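Local coordinates for protein 2-nitrobenzoate nitroreductase (PDB 4Z85) that probably reduces the nitro group of 2-nitrobenzoate with the help of an FMN cofactor, as a member of the flavoredoxin family, at residues Leu29-Leu33 against Asp128-Ile132; Leu56-Ala60 against Gln86-Asn90; Val92-Ala97 against Phe182-Gly186; Pro136-Lys142 against Glu159-Phe165. All blocks are in the same frame, centred on the assembly; numbering follows the deposited sequence.

Interaction 1: residues Leu29-Leu33 against Asp128-Ile132; sequences LVTSL and DVPRI
The peptide carbonyl of P130 is the flat group at the middle of this contact, and the hydroxyl of T31 comes to it within its plane: OG1 donates to P130 O over 2.9 Å, with a C=O...OG1 angle of 155°. OG1 is also hydrogen-bonded to N90 ND2. The puckered pyrrolidine ring of P130 presents CD to L33, whose CD2 stops 3.9 Å from P130 CD. The T31 rotamer serves two sides at once, because chi1 of 45° tucks OG1 between the backbone N and carbonyl carbon and leaves the methyl CG2 to pack 3.8 Å from I132 CG1. A valine here would probably leave P130 O without its donor and N90 ND2 short of an acceptor. T31, L29 and L33 lie on the outer side of strand 28-33 in the six-stranded antiparallel barrel of the flavin reductase-like fold, and 128-132 runs across that surface, its end-to-end direction 144° from that of 29-33. At one end I132 CD1 lies 3.5 Å from L29 CD2, the two side chains crossing at about a right angle. Further along, V129 slides past L33 in the opposite direction, CG2 lying 4.0 Å from L33 CG, while its other methyl, CG1, presses to 3.2 Å from T31 O. R131 turns away from the strand, its guanidinium in a cation-pi contact with Y164 and its NH1 bonded to T133 O.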
loop_
_atom_site.group_PDB
_atom_site.type_symbol
_atom_site.label_atom_id
_atom_site.label_comp_id
_atom_site.label_asym_id
_atom_site.label_seq_id
_atom_site.Cartn_x
_atom_site.Cartn_y
_atom_site.Cartn_z
ATOM N N LEU A 29 -10.090 -5.870 -3.365
ATOM C CA LEU A 29 -11.444 -5.939 -3.908
ATOM C C LEU A 29 -12.311 -6.552 -2.814
ATOM O O LEU A 29 -12.292 -7.748 -2.600
ATOM C CB LEU A 29 -11.465 -6.753 -5.204
ATOM C CG LEU A 29 -12.817 -6.988 -5.881
ATOM C CD1 LEU A 29 -13.608 -5.694 -5.986
ATOM C CD2 LEU A 29 -12.557 -7.600 -7.255
ATOM N N VAL A 30 -13.007 -5.691 -2.092
ATOM C CA VAL A 30 -13.741 -6.080 -0.891
ATOM C C VAL A 30 -15.129 -6.574 -1.251
ATOM O O VAL A 30 -15.905 -5.839 -1.879
ATOM C CB VAL A 30 -13.834 -4.901 0.087
ATOM C CG1 VAL A 30 -14.651 -5.270 1.331
ATOM C CG2 VAL A 30 -12.424 -4.448 0.495
ATOM N N THR A 31 -15.426 -7.813 -0.864
ATOM C CA THR A 31 -16.807 -8.289 -0.883
ATOM C C THR A 31 -17.388 -8.223 0.529
ATOM O O THR A 31 -16.704 -8.522 1.524
ATOM C CB THR A 31 -16.940 -9.726 -1.451
ATOM O OG1 THR A 31 -15.941 -10.590 -0.900
ATOM C CG2 THR A 31 -16.814 -9.713 -2.974
ATOM N N SER A 32 -18.646 -7.793 0.602
ATOM C CA SER A 32 -19.334 -7.629 1.877
ATOM C C SER A 32 -20.814 -7.961 1.680
ATOM O O SER A 32 -21.273 -8.041 0.547
ATOM C CB SER A 32 -19.145 -6.206 2.415
ATOM O OG SER A 32 -19.553 -5.221 1.480
ATOM N N LEU A 33 -21.546 -8.174 2.771
ATOM C CA LEU A 33 -22.981 -8.476 2.683
ATOM C C LEU A 33 -23.842 -7.408 3.351
ATOM O O LEU A 33 -23.521 -6.945 4.444
ATOM C CB LEU A 33 -23.279 -9.832 3.320
ATOM C CG LEU A 33 -22.690 -11.078 2.673
ATOM C CD1 LEU A 33 -22.980 -12.293 3.540
ATOM C CD2 LEU A 33 -23.267 -11.258 1.280
ATOM N N ASP A 128 -19.179 -15.567 7.055
ATOM C CA ASP A 128 -20.378 -15.687 6.228
ATOM C C ASP A 128 -20.243 -15.022 4.864
ATOM O O ASP A 128 -20.885 -15.437 3.898
ATOM C CB ASP A 128 -21.579 -15.096 6.963
ATOM C CG ASP A 128 -21.944 -15.885 8.210
ATOM O OD1 ASP A 128 -21.803 -17.130 8.190
ATOM O OD2 ASP A 128 -22.359 -15.257 9.207
ATOM N N VAL A 129 -19.415 -13.987 4.782
ATOM C CA VAL A 129 -19.234 -13.272 3.521
ATOM C C VAL A 129 -18.451 -14.147 2.554
ATOM O O VAL A 129 -17.426 -14.711 2.915
ATOM C CB VAL A 129 -18.503 -11.924 3.730
ATOM C CG1 VAL A 129 -18.346 -11.179 2.403
ATOM C CG2 VAL A 129 -19.255 -11.069 4.727
ATOM N N PRO A 130 -18.951 -14.286 1.318
ATOM C CA PRO A 130 -18.303 -15.117 0.308
ATOM C C PRO A 130 -17.159 -14.387 -0.393
ATOM O O PRO A 130 -17.125 -13.156 -0.386
ATOM C CB PRO A 130 -19.433 -15.393 -0.679
ATOM C CG PRO A 130 -20.240 -14.157 -0.630
ATOM C CD PRO A 130 -20.205 -13.699 0.813
ATOM N N ARG A 131 -16.255 -15.158 -0.979
ATOM C CA ARG A 131 -15.194 -14.630 -1.816
ATOM C C ARG A 131 -15.628 -14.678 -3.270
ATOM O O ARG A 131 -16.611 -15.341 -3.614
ATOM C CB ARG A 131 -13.917 -15.429 -1.634
ATOM C CG ARG A 131 -14.002 -16.826 -2.225
ATOM C CD ARG A 131 -12.662 -17.502 -2.193
ATOM N NE ARG A 131 -12.717 -18.912 -2.590
ATOM C CZ ARG A 131 -12.719 -19.341 -3.850
ATOM N NH1 ARG A 131 -12.697 -18.473 -4.854
ATOM N NH2 ARG A 131 -12.752 -20.643 -4.105
ATOM N N ILE A 132 -14.888 -13.977 -4.122
ATOM C CA ILE A 132 -15.105 -14.032 -5.562
ATOM C C ILE A 132 -14.533 -15.335 -6.094
ATOM O O ILE A 132 -13.407 -15.701 -5.764
ATOM C CB ILE A 132 -14.459 -12.819 -6.251
ATOM C CG1 ILE A 132 -15.301 -11.570 -5.963
ATOM C CG2 ILE A 132 -14.299 -13.058 -7.753
ATOM C CD1 ILE A 132 -14.604 -10.278 -6.292
#

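Interaction 2: residues Leu56-Ala60 against Gln86-Asn90; sequences LFVIA and QFVVN
F57 and F87 reach toward each other from opposite walls and meet rim to rim, with F57 CZ 3.5 Å from F87 CE2. The rings stand nearly square, their planes 79° apart and their centroids separated by 5.8 Å, yet neither lies over the face of the other: F87 CE2 sits in the plane of the F57 ring, at its edge. V89 fills in beside this pair, bringing CG2 within 3.8 Å of F57 CZ. I59 closes the group more loosely, its CD1 4.2 Å from V89 CG2 as the two aliphatic chains slide past each other, and 4.4 Å from F87 CE2. Both phenylalanines point CB toward the other strand and hold CG between the backbone N and the carbonyl carbon, chi1 near 60° in both, which brings the ring rims together. The strands themselves stay far apart, their axes 11.1 Å from each other at closest and crossing at 86°, so the whole span is bridged by side chains with no hydrogen bond between them. Around this shell, F47, I160 and C141 pack on F57, while A28, V30 and Y44 surround I59. The alternate residues L56, V58 and A60 instead pack on F149 and M50 of the second subunit. Large hydrophobic side chains meeting from strands that are not neighbours are what fills the interior of a closed antiparallel barrel, here that of the flavin reductase-like fold.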
loop_
_atom_site.group_PDB
_atom_site.type_symbol
_atom_site.label_atom_id
_atom_site.label_comp_id
_atom_site.label_asym_id
_atom_site.label_seq_id
_atom_site.Cartn_x
_atom_site.Cartn_y
_atom_site.Cartn_z
ATOM N N LEU A 56 -3.121 -7.677 10.957
ATOM C CA LEU A 56 -4.030 -6.567 10.697
ATOM C C LEU A 56 -3.642 -5.850 9.412
ATOM O O LEU A 56 -2.452 -5.804 9.051
ATOM C CB LEU A 56 -4.011 -5.543 11.825
ATOM C CG LEU A 56 -4.428 -5.987 13.233
ATOM C CD1 LEU A 56 -4.565 -4.751 14.126
ATOM C CD2 LEU A 56 -5.719 -6.765 13.199
ATOM N N PHE A 57 -4.664 -5.273 8.776
ATOM C CA PHE A 57 -4.467 -4.403 7.612
ATOM C C PHE A 57 -5.403 -3.200 7.714
ATOM O O PHE A 57 -6.333 -3.190 8.522
ATOM C CB PHE A 57 -4.728 -5.158 6.296
ATOM C CG PHE A 57 -6.118 -5.697 6.198
ATOM C CD1 PHE A 57 -7.148 -4.919 5.672
ATOM C CD2 PHE A 57 -6.411 -6.969 6.672
ATOM C CE1 PHE A 57 -8.447 -5.404 5.608
ATOM C CE2 PHE A 57 -7.717 -7.467 6.622
ATOM C CZ PHE A 57 -8.732 -6.686 6.081
ATOM N N VAL A 58 -5.178 -2.200 6.864
ATOM C CA VAL A 58 -6.042 -1.014 6.854
ATOM C C VAL A 58 -6.499 -0.719 5.426
ATOM O O VAL A 58 -5.745 -0.904 4.473
ATOM C CB VAL A 58 -5.322 0.225 7.486
ATOM C CG1 VAL A 58 -4.104 0.691 6.659
ATOM C CG2 VAL A 58 -6.307 1.373 7.708
ATOM N N ILE A 59 -7.765 -0.321 5.289
ATOM C CA ILE A 59 -8.304 0.187 4.021
ATOM C C ILE A 59 -8.982 1.516 4.295
ATOM O O ILE A 59 -9.818 1.590 5.185
ATOM C CB ILE A 59 -9.334 -0.764 3.404
ATOM C CG1 ILE A 59 -8.725 -2.154 3.195
ATOM C CG2 ILE A 59 -9.848 -0.193 2.092
ATOM C CD1 ILE A 59 -9.732 -3.212 2.818
ATOM N N ALA A 60 -8.643 2.561 3.550
ATOM C CA ALA A 60 -9.362 3.827 3.711
ATOM C C ALA A 60 -10.564 3.824 2.763
ATOM O O ALA A 60 -10.410 3.541 1.581
ATOM C CB ALA A 60 -8.436 5.020 3.446
ATOM N N GLN A 86 -17.616 -8.564 9.375
ATOM C CA GLN A 86 -16.937 -9.535 8.534
ATOM C C GLN A 86 -16.856 -9.019 7.116
ATOM O O GLN A 86 -17.740 -8.279 6.678
ATOM C CB GLN A 86 -17.667 -10.878 8.507
ATOM C CG GLN A 86 -18.056 -11.469 9.825
ATOM C CD GLN A 86 -18.722 -12.816 9.641
ATOM O OE1 GLN A 86 -19.225 -13.127 8.559
ATOM N NE2 GLN A 86 -18.717 -13.624 10.684
ATOM N N PHE A 87 -15.814 -9.435 6.398
ATOM C CA PHE A 87 -15.717 -9.146 4.962
ATOM C C PHE A 87 -14.571 -9.918 4.343
ATOM O O PHE A 87 -13.749 -10.516 5.058
ATOM C CB PHE A 87 -15.557 -7.640 4.690
ATOM C CG PHE A 87 -14.348 -7.011 5.338
ATOM C CD1 PHE A 87 -14.370 -6.651 6.678
ATOM C CD2 PHE A 87 -13.206 -6.736 4.593
ATOM C CE1 PHE A 87 -13.270 -6.053 7.275
ATOM C CE2 PHE A 87 -12.106 -6.132 5.180
ATOM C CZ PHE A 87 -12.132 -5.793 6.523
ATOM N N VAL A 88 -14.529 -9.929 3.011
ATOM C CA VAL A 88 -13.441 -10.613 2.321
ATOM C C VAL A 88 -12.634 -9.622 1.515
ATOM O O VAL A 88 -13.200 -8.798 0.797
ATOM C CB VAL A 88 -13.938 -11.719 1.375
ATOM C CG1 VAL A 88 -12.792 -12.241 0.479
ATOM C CG2 VAL A 88 -14.558 -12.867 2.174
ATOM N N VAL A 89 -11.316 -9.704 1.654
ATOM C CA VAL A 89 -10.433 -8.999 0.728
ATOM C C VAL A 89 -10.013 -9.955 -0.389
ATOM O O VAL A 89 -9.300 -10.917 -0.167
ATOM C CB VAL A 89 -9.185 -8.434 1.442
ATOM C CG1 VAL A 89 -8.218 -7.827 0.419
ATOM C CG2 VAL A 89 -9.593 -7.388 2.472
ATOM N N ASN A 90 -10.469 -9.683 -1.601
ATOM C CA ASN A 90 -10.087 -10.470 -2.760
ATOM C C ASN A 90 -8.944 -9.775 -3.448
ATOM O O ASN A 90 -9.051 -8.587 -3.749
ATOM C CB ASN A 90 -11.243 -10.622 -3.752
ATOM C CG ASN A 90 -12.463 -11.259 -3.133
ATOM O OD1 ASN A 90 -12.567 -12.486 -3.085
ATOM N ND2 ASN A 90 -13.387 -10.434 -2.654
#

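Interaction 3: residues Val92-Ala97 against Phe182-Gly186; sequences VDERIA and FQPYG
Y185 lays its phenol ring against the start of helix 94-103, with A97 CB over one face, 3.5 Å above the ring plane and offset toward the rim. This CH-pi contact sits next to an N-cap: D93, right before the helix, turns its carboxylate back so that OD1 accepts a weak bond from R95 N. Its chi1 of 69°, with CG between the backbone N and the carbonyl carbon, makes that return possible. E94 crosses the tyrosine obliquely, its carboxylate plane 39° from the ring, and E94 CG comes within 3.7 Å of Y185 OH. E94 N approaches Y185 CE1 obliquely, at 3.6 Å. An alanine in place of Y185 would probably open a gap beside the first helical turn and leave the A97 methyl without its aromatic cover. Water tightens the join: one molecule donates to D93 OD2 and accepts from Q183 N, and a second accepts from E94 N and donates 2.7 Å to Q183 O, giving a helix-start amide a partner. F182, P184 and Y185 also pack on G20, G23 and V200 of the second subunit respectively, so this segment touches both the helix start and the dimer partner. The direct backbone link is Y185 N donating to V92 O, 3.0 Å away at an N-H...O angle of 160°, and P184 CA adds a CA-H...O contact to that same oxygen at 3.2 Å.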
loop_
_atom_site.group_PDB
_atom_site.type_symbol
_atom_site.label_atom_id
_atom_site.label_comp_id
_atom_site.label_asym_id
_atom_site.label_seq_id
_atom_site.Cartn_x
_atom_site.Cartn_y
_atom_site.Cartn_z
ATOM N N VAL A 92 -6.221 -9.235 -6.622
ATOM C CA VAL A 92 -6.593 -8.947 -8.000
ATOM C C VAL A 92 -5.479 -9.313 -8.965
ATOM O O VAL A 92 -4.397 -8.742 -8.897
ATOM C CB VAL A 92 -6.940 -7.447 -8.188
ATOM C CG1 VAL A 92 -7.288 -7.158 -9.658
ATOM C CG2 VAL A 92 -8.073 -7.019 -7.242
ATOM N N ASP A 93 -5.740 -10.274 -9.852
ATOM C CA ASP A 93 -4.824 -10.542 -10.954
ATOM C C ASP A 93 -5.580 -10.489 -12.284
ATOM O O ASP A 93 -6.712 -10.027 -12.339
ATOM C CB ASP A 93 -4.101 -11.879 -10.766
ATOM C CG ASP A 93 -5.013 -13.100 -10.901
ATOM O OD1 ASP A 93 -6.241 -12.958 -11.026
ATOM O OD2 ASP A 93 -4.464 -14.222 -10.868
ATOM N N GLU A 94 -4.927 -10.930 -13.353
ATOM C CA GLU A 94 -5.478 -10.803 -14.695
ATOM C C GLU A 94 -6.904 -11.346 -14.819
ATOM O O GLU A 94 -7.754 -10.745 -15.491
ATOM C CB GLU A 94 -4.558 -11.523 -15.685
ATOM C CG GLU A 94 -4.882 -11.242 -17.124
ATOM C CD GLU A 94 -4.090 -12.117 -18.076
ATOM O OE1 GLU A 94 -2.930 -12.446 -17.753
ATOM O OE2 GLU A 94 -4.635 -12.483 -19.145
ATOM N N ARG A 95 -7.162 -12.467 -14.153
ATOM C CA ARG A 95 -8.441 -13.169 -14.288
ATOM C C ARG A 95 -9.646 -12.337 -13.843
ATOM O O ARG A 95 -10.761 -12.527 -14.344
ATOM C CB ARG A 95 -8.402 -14.476 -13.497
ATOM C CG ARG A 95 -9.629 -15.361 -13.672
ATOM C CD ARG A 95 -9.440 -16.707 -12.992
ATOM N NE ARG A 95 -8.440 -17.527 -13.670
ATOM C CZ ARG A 95 -7.215 -17.750 -13.207
ATOM N NH1 ARG A 95 -6.837 -17.216 -12.056
ATOM N NH2 ARG A 95 -6.369 -18.506 -13.892
ATOM N N ILE A 96 -9.440 -11.421 -12.901
ATOM C CA ILE A 96 -10.555 -10.613 -12.431
ATOM C C ILE A 96 -10.360 -9.110 -12.571
ATOM O O ILE A 96 -11.191 -8.351 -12.107
ATOM C CB ILE A 96 -10.888 -10.922 -10.960
ATOM C CG1 ILE A 96 -9.727 -10.537 -10.034
ATOM C CG2 ILE A 96 -11.230 -12.399 -10.792
ATOM C CD1 ILE A 96 -10.126 -10.546 -8.555
ATOM N N ALA A 97 -9.293 -8.681 -13.239
ATOM C CA ALA A 97 -8.973 -7.252 -13.302
ATOM C C ALA A 97 -10.080 -6.395 -13.930
ATOM O O ALA A 97 -10.453 -5.337 -13.396
ATOM C CB ALA A 97 -7.666 -7.055 -14.065
ATOM N N PHE A 182 2.134 -15.884 -8.565
ATOM C CA PHE A 182 1.133 -14.901 -8.174
ATOM C C PHE A 182 1.478 -13.560 -8.816
ATOM O O PHE A 182 2.537 -13.001 -8.551
ATOM C CB PHE A 182 1.071 -14.792 -6.643
ATOM C CG PHE A 182 0.131 -13.732 -6.136
ATOM C CD1 PHE A 182 -1.146 -13.608 -6.654
ATOM C CD2 PHE A 182 0.530 -12.872 -5.126
ATOM C CE1 PHE A 182 -2.013 -12.641 -6.173
ATOM C CE2 PHE A 182 -0.331 -11.896 -4.645
ATOM C CZ PHE A 182 -1.593 -11.786 -5.169
ATOM N N GLN A 183 0.599 -13.064 -9.679
ATOM C CA GLN A 183 0.903 -11.861 -10.449
ATOM C C GLN A 183 -0.189 -10.822 -10.302
ATOM O O GLN A 183 -0.953 -10.554 -11.231
ATOM C CB GLN A 183 1.125 -12.208 -11.926
ATOM C CG GLN A 183 2.337 -13.097 -12.140
ATOM C CD GLN A 183 2.689 -13.229 -13.616
ATOM O OE1 GLN A 183 1.825 -13.096 -14.477
ATOM N NE2 GLN A 183 3.961 -13.472 -13.909
ATOM N N PRO A 184 -0.243 -10.195 -9.125
ATOM C CA PRO A 184 -1.276 -9.177 -8.919
ATOM C C PRO A 184 -1.048 -7.915 -9.755
ATOM O O PRO A 184 0.076 -7.629 -10.175
ATOM C CB PRO A 184 -1.164 -8.865 -7.423
ATOM C CG PRO A 184 0.275 -9.157 -7.091
ATOM C CD PRO A 184 0.634 -10.355 -7.954
ATOM N N TYR A 185 -2.133 -7.184 -9.993
ATOM C CA TYR A 185 -2.099 -5.850 -10.600
ATOM C C TYR A 185 -1.881 -4.794 -9.526
ATOM O O TYR A 185 -2.560 -4.823 -8.506
ATOM C CB TYR A 185 -3.420 -5.527 -11.298
ATOM C CG TYR A 185 -3.571 -6.101 -12.681
ATOM C CD1 TYR A 185 -3.051 -7.351 -12.994
ATOM C CD2 TYR A 185 -4.250 -5.395 -13.664
ATOM C CE1 TYR A 185 -3.197 -7.880 -14.272
ATOM C CE2 TYR A 185 -4.392 -5.911 -14.936
ATOM C CZ TYR A 185 -3.865 -7.148 -15.230
ATOM O OH TYR A 185 -4.018 -7.659 -16.499
ATOM N N GLY A 186 -0.987 -3.845 -9.768
ATOM C CA GLY A 186 -0.863 -2.702 -8.877
ATOM C C GLY A 186 -1.512 -1.471 -9.479
ATOM O O GLY A 186 -1.545 -1.324 -10.693
HETATM O O HOH W 1 -1.706 -14.493 -10.402
HETATM O O HOH W 2 -1.983 -11.490 -13.520
HETATM O O HOH W 3 -1.914 -9.677 -17.659
#

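Interaction 4: residues Pro136-Lys142 against Glu159-Phe165; sequences PIAWECK and EIVAMYF
W139 can be followed outward from a CB that I160 CG2 approaches at 4.2 Å. Chi1 of -67° sets CG anti to the carbonyl carbon, and from there the indole carries I160 on one face and has M163 alongside its CD1-NE1 side. CD1 meets M163 CG at 3.6 Å; the two side chains point the same way. The next atom, NE1, has M163 CE at 3.5 Å and donates its hydrogen to S21 OG of the second subunit. M163 SD makes a Met-aromatic contact with the five-membered ring, approaching obliquely at 55° off its normal. Over the benzene half I160 CD1 lies only 9° off the normal through the ring centre, a CH-pi contact. CD2 and CE3 are nearest to that methyl, with W139 CE3 3.5 Å from I160 CD1, and it also covers CZ3, CH2 and CZ2 at the tip. W139, I160 and M163 share one face of the antiparallel hairpin formed by strands 137-150 and 153-165, and its register shifts by one at a classic beta bulge, where V161 and A162 both oppose E140. The bulge asks two bonds of E140 O: V161 N comes in at 2.8 Å almost in line with the C=O bond, and A162 N at 3.2 Å onto a lone pair in the carbonyl plane. On the opposite face the E140 carboxylate is held by T126 OG1 and T125 N, and K142 CD lies 3.7 Å from V161 CG1. Beyond the hairpin, A162, M163 and Y164 pair antiparallel with a strand of the second subunit.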
loop_
_atom_site.group_PDB
_atom_site.type_symbol
_atom_site.label_atom_id
_atom_site.label_comp_id
_atom_site.label_asym_id
_atom_site.label_seq_id
_atom_site.Cartn_x
_atom_site.Cartn_y
_atom_site.Cartn_z
ATOM N N PRO A 136 -7.524 -14.937 -7.152
ATOM C CA PRO A 136 -6.298 -15.727 -6.978
ATOM C C PRO A 136 -6.046 -16.080 -5.517
ATOM O O PRO A 136 -5.636 -17.190 -5.186
ATOM C CB PRO A 136 -5.202 -14.806 -7.520
ATOM C CG PRO A 136 -5.782 -13.407 -7.414
ATOM C CD PRO A 136 -7.252 -13.571 -7.641
ATOM N N ILE A 137 -6.281 -15.098 -4.656
ATOM C CA ILE A 137 -6.069 -15.207 -3.220
ATOM C C ILE A 137 -7.159 -14.381 -2.575
ATOM O O ILE A 137 -7.556 -13.354 -3.119
ATOM C CB ILE A 137 -4.671 -14.689 -2.778
ATOM C CG1 ILE A 137 -3.534 -15.436 -3.495
ATOM C CG2 ILE A 137 -4.502 -14.812 -1.273
ATOM C CD1 ILE A 137 -2.149 -14.914 -3.145
ATOM N N ALA A 138 -7.663 -14.826 -1.424
ATOM C CA ALA A 138 -8.637 -14.044 -0.674
ATOM C C ALA A 138 -8.347 -14.120 0.812
ATOM O O ALA A 138 -7.927 -15.146 1.320
ATOM C CB ALA A 138 -10.059 -14.523 -0.968
ATOM N N TRP A 139 -8.525 -13.010 1.510
ATOM C CA TRP A 139 -8.428 -12.976 2.958
ATOM C C TRP A 139 -9.838 -12.994 3.538
ATOM O O TRP A 139 -10.667 -12.149 3.200
ATOM C CB TRP A 139 -7.703 -11.715 3.446
ATOM C CG TRP A 139 -6.257 -11.587 3.106
ATOM C CD1 TRP A 139 -5.435 -12.537 2.563
ATOM C CD2 TRP A 139 -5.449 -10.421 3.302
ATOM N NE1 TRP A 139 -4.162 -12.032 2.420
ATOM C CE2 TRP A 139 -4.146 -10.736 2.873
ATOM C CE3 TRP A 139 -5.708 -9.131 3.800
ATOM C CZ2 TRP A 139 -3.103 -9.808 2.912
ATOM C CZ3 TRP A 139 -4.677 -8.220 3.842
ATOM C CH2 TRP A 139 -3.389 -8.557 3.402
ATOM N N GLU A 140 -10.113 -13.975 4.393
ATOM C CA GLU A 140 -11.316 -13.983 5.208
ATOM C C GLU A 140 -11.030 -13.158 6.458
ATOM O O GLU A 140 -10.122 -13.497 7.249
ATOM C CB GLU A 140 -11.723 -15.426 5.565
ATOM C CG GLU A 140 -11.923 -16.309 4.322
ATOM C CD GLU A 140 -12.417 -17.714 4.650
ATOM O OE1 GLU A 140 -12.522 -18.046 5.850
ATOM O OE2 GLU A 140 -12.695 -18.480 3.698
ATOM N N CYS A 141 -11.803 -12.075 6.604
ATOM C CA CYS A 141 -11.519 -11.041 7.591
ATOM C C CYS A 141 -12.655 -10.734 8.540
ATOM O O CYS A 141 -13.841 -10.804 8.184
ATOM C CB CYS A 141 -11.139 -9.736 6.896
ATOM S SG CYS A 141 -9.842 -9.902 5.664
ATOM N N LYS A 142 -12.256 -10.356 9.749
ATOM C CA LYS A 142 -13.161 -9.789 10.725
ATOM C C LYS A 142 -12.773 -8.350 10.986
ATOM O O LYS A 142 -11.605 -7.972 10.865
ATOM C CB LYS A 142 -13.140 -10.605 12.019
ATOM C CG LYS A 142 -13.691 -12.010 11.819
ATOM C CD LYS A 142 -13.629 -12.824 13.111
ATOM C CE LYS A 142 -14.470 -14.093 13.024
ATOM N NZ LYS A 142 -14.401 -14.885 14.303
ATOM N N GLU A 159 -8.873 -7.717 10.574
ATOM C CA GLU A 159 -7.994 -8.796 11.016
ATOM C C GLU A 159 -8.187 -9.996 10.109
ATOM O O GLU A 159 -9.317 -10.416 9.847
ATOM C CB GLU A 159 -8.277 -9.178 12.474
ATOM C CG GLU A 159 -7.458 -10.383 12.938
ATOM C CD GLU A 159 -7.684 -10.706 14.390
ATOM O OE1 GLU A 159 -8.434 -9.952 15.048
ATOM O OE2 GLU A 159 -7.114 -11.716 14.863
ATOM N N ILE A 160 -7.087 -10.519 9.588
ATOM C CA ILE A 160 -7.145 -11.702 8.752
ATOM C C ILE A 160 -7.336 -12.933 9.629
ATOM O O ILE A 160 -6.498 -13.223 10.472
ATOM C CB ILE A 160 -5.865 -11.872 7.929
ATOM C CG1 ILE A 160 -5.574 -10.596 7.144
ATOM C CG2 ILE A 160 -5.992 -13.070 6.995
ATOM C CD1 ILE A 160 -4.170 -10.545 6.583
ATOM N N VAL A 161 -8.427 -13.654 9.426
ATOM C CA VAL A 161 -8.622 -14.864 10.220
ATOM C C VAL A 161 -8.254 -16.089 9.410
ATOM O O VAL A 161 -7.782 -17.082 9.984
ATOM C CB VAL A 161 -10.060 -14.969 10.758
ATOM C CG1 VAL A 161 -10.373 -13.735 11.577
ATOM C CG2 VAL A 161 -11.048 -15.124 9.644
ATOM N N ALA A 162 -8.434 -16.026 8.089
ATOM C CA ALA A 162 -7.947 -17.135 7.257
ATOM C C ALA A 162 -7.670 -16.690 5.836
ATOM O O ALA A 162 -8.100 -15.624 5.439
ATOM C CB ALA A 162 -8.950 -18.305 7.256
ATOM N N MET A 163 -6.944 -17.502 5.072
ATOM C CA MET A 163 -6.688 -17.185 3.667
ATOM C C MET A 163 -7.084 -18.311 2.712
ATOM O O MET A 163 -6.854 -19.487 2.995
ATOM C CB MET A 163 -5.213 -16.857 3.456
ATOM C CG MET A 163 -4.685 -15.660 4.244
ATOM S SD MET A 163 -2.994 -15.275 3.736
ATOM C CE MET A 163 -2.534 -13.973 4.900
ATOM N N TYR A 164 -7.675 -17.931 1.584
ATOM C CA TYR A 164 -7.888 -18.825 0.449
ATOM C C TYR A 164 -6.831 -18.585 -0.627
ATOM O O TYR A 164 -6.561 -17.442 -0.987
ATOM C CB TYR A 164 -9.271 -18.621 -0.157
ATOM C CG TYR A 164 -9.362 -19.131 -1.576
ATOM C CD1 TYR A 164 -9.530 -20.487 -1.835
ATOM C CD2 TYR A 164 -9.256 -18.265 -2.659
ATOM C CE1 TYR A 164 -9.603 -20.962 -3.125
ATOM C CE2 TYR A 164 -9.323 -18.735 -3.958
ATOM C CZ TYR A 164 -9.499 -20.085 -4.182
ATOM O OH TYR A 164 -9.573 -20.555 -5.468
ATOM N N PHE A 165 -6.251 -19.662 -1.150
ATOM C CA PHE A 165 -5.349 -19.584 -2.305
ATOM C C PHE A 165 -5.805 -20.545 -3.402
ATOM O O PHE A 165 -6.184 -21.675 -3.094
ATOM C CB PHE A 165 -3.913 -19.959 -1.939
ATOM C CG PHE A 165 -3.353 -19.232 -0.760
ATOM C CD1 PHE A 165 -3.605 -19.677 0.527
ATOM C CD2 PHE A 165 -2.519 -18.135 -0.938
ATOM C CE1 PHE A 165 -3.069 -19.018 1.620
ATOM C CE2 PHE A 165 -1.978 -17.478 0.155
ATOM C CZ PHE A 165 -2.250 -17.917 1.428
#

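Interactions 1, 2 and 4 share the barrel, their centres 9 to 10 Å apart, and strand 86-90 ties them together. On one side L29 O receives N90 N at 2.8 Å, a probable hydrogen bond; on the other V89 O lies 2.8 Å from W139 N, likewise a probable bond. Interaction 2 thus fills the inside of the wall that interaction 1 covers from outside and interaction 4 extends. Interaction 3 lies farther off, about 17 Å between centres from interactions 1 and 2, but still touches interaction 4 where F182 CZ approaches I137 CD1 at 3.8 Å. Interactions 2, 3 and 4 all reach the second subunit. The fold is consistent with FMN binding.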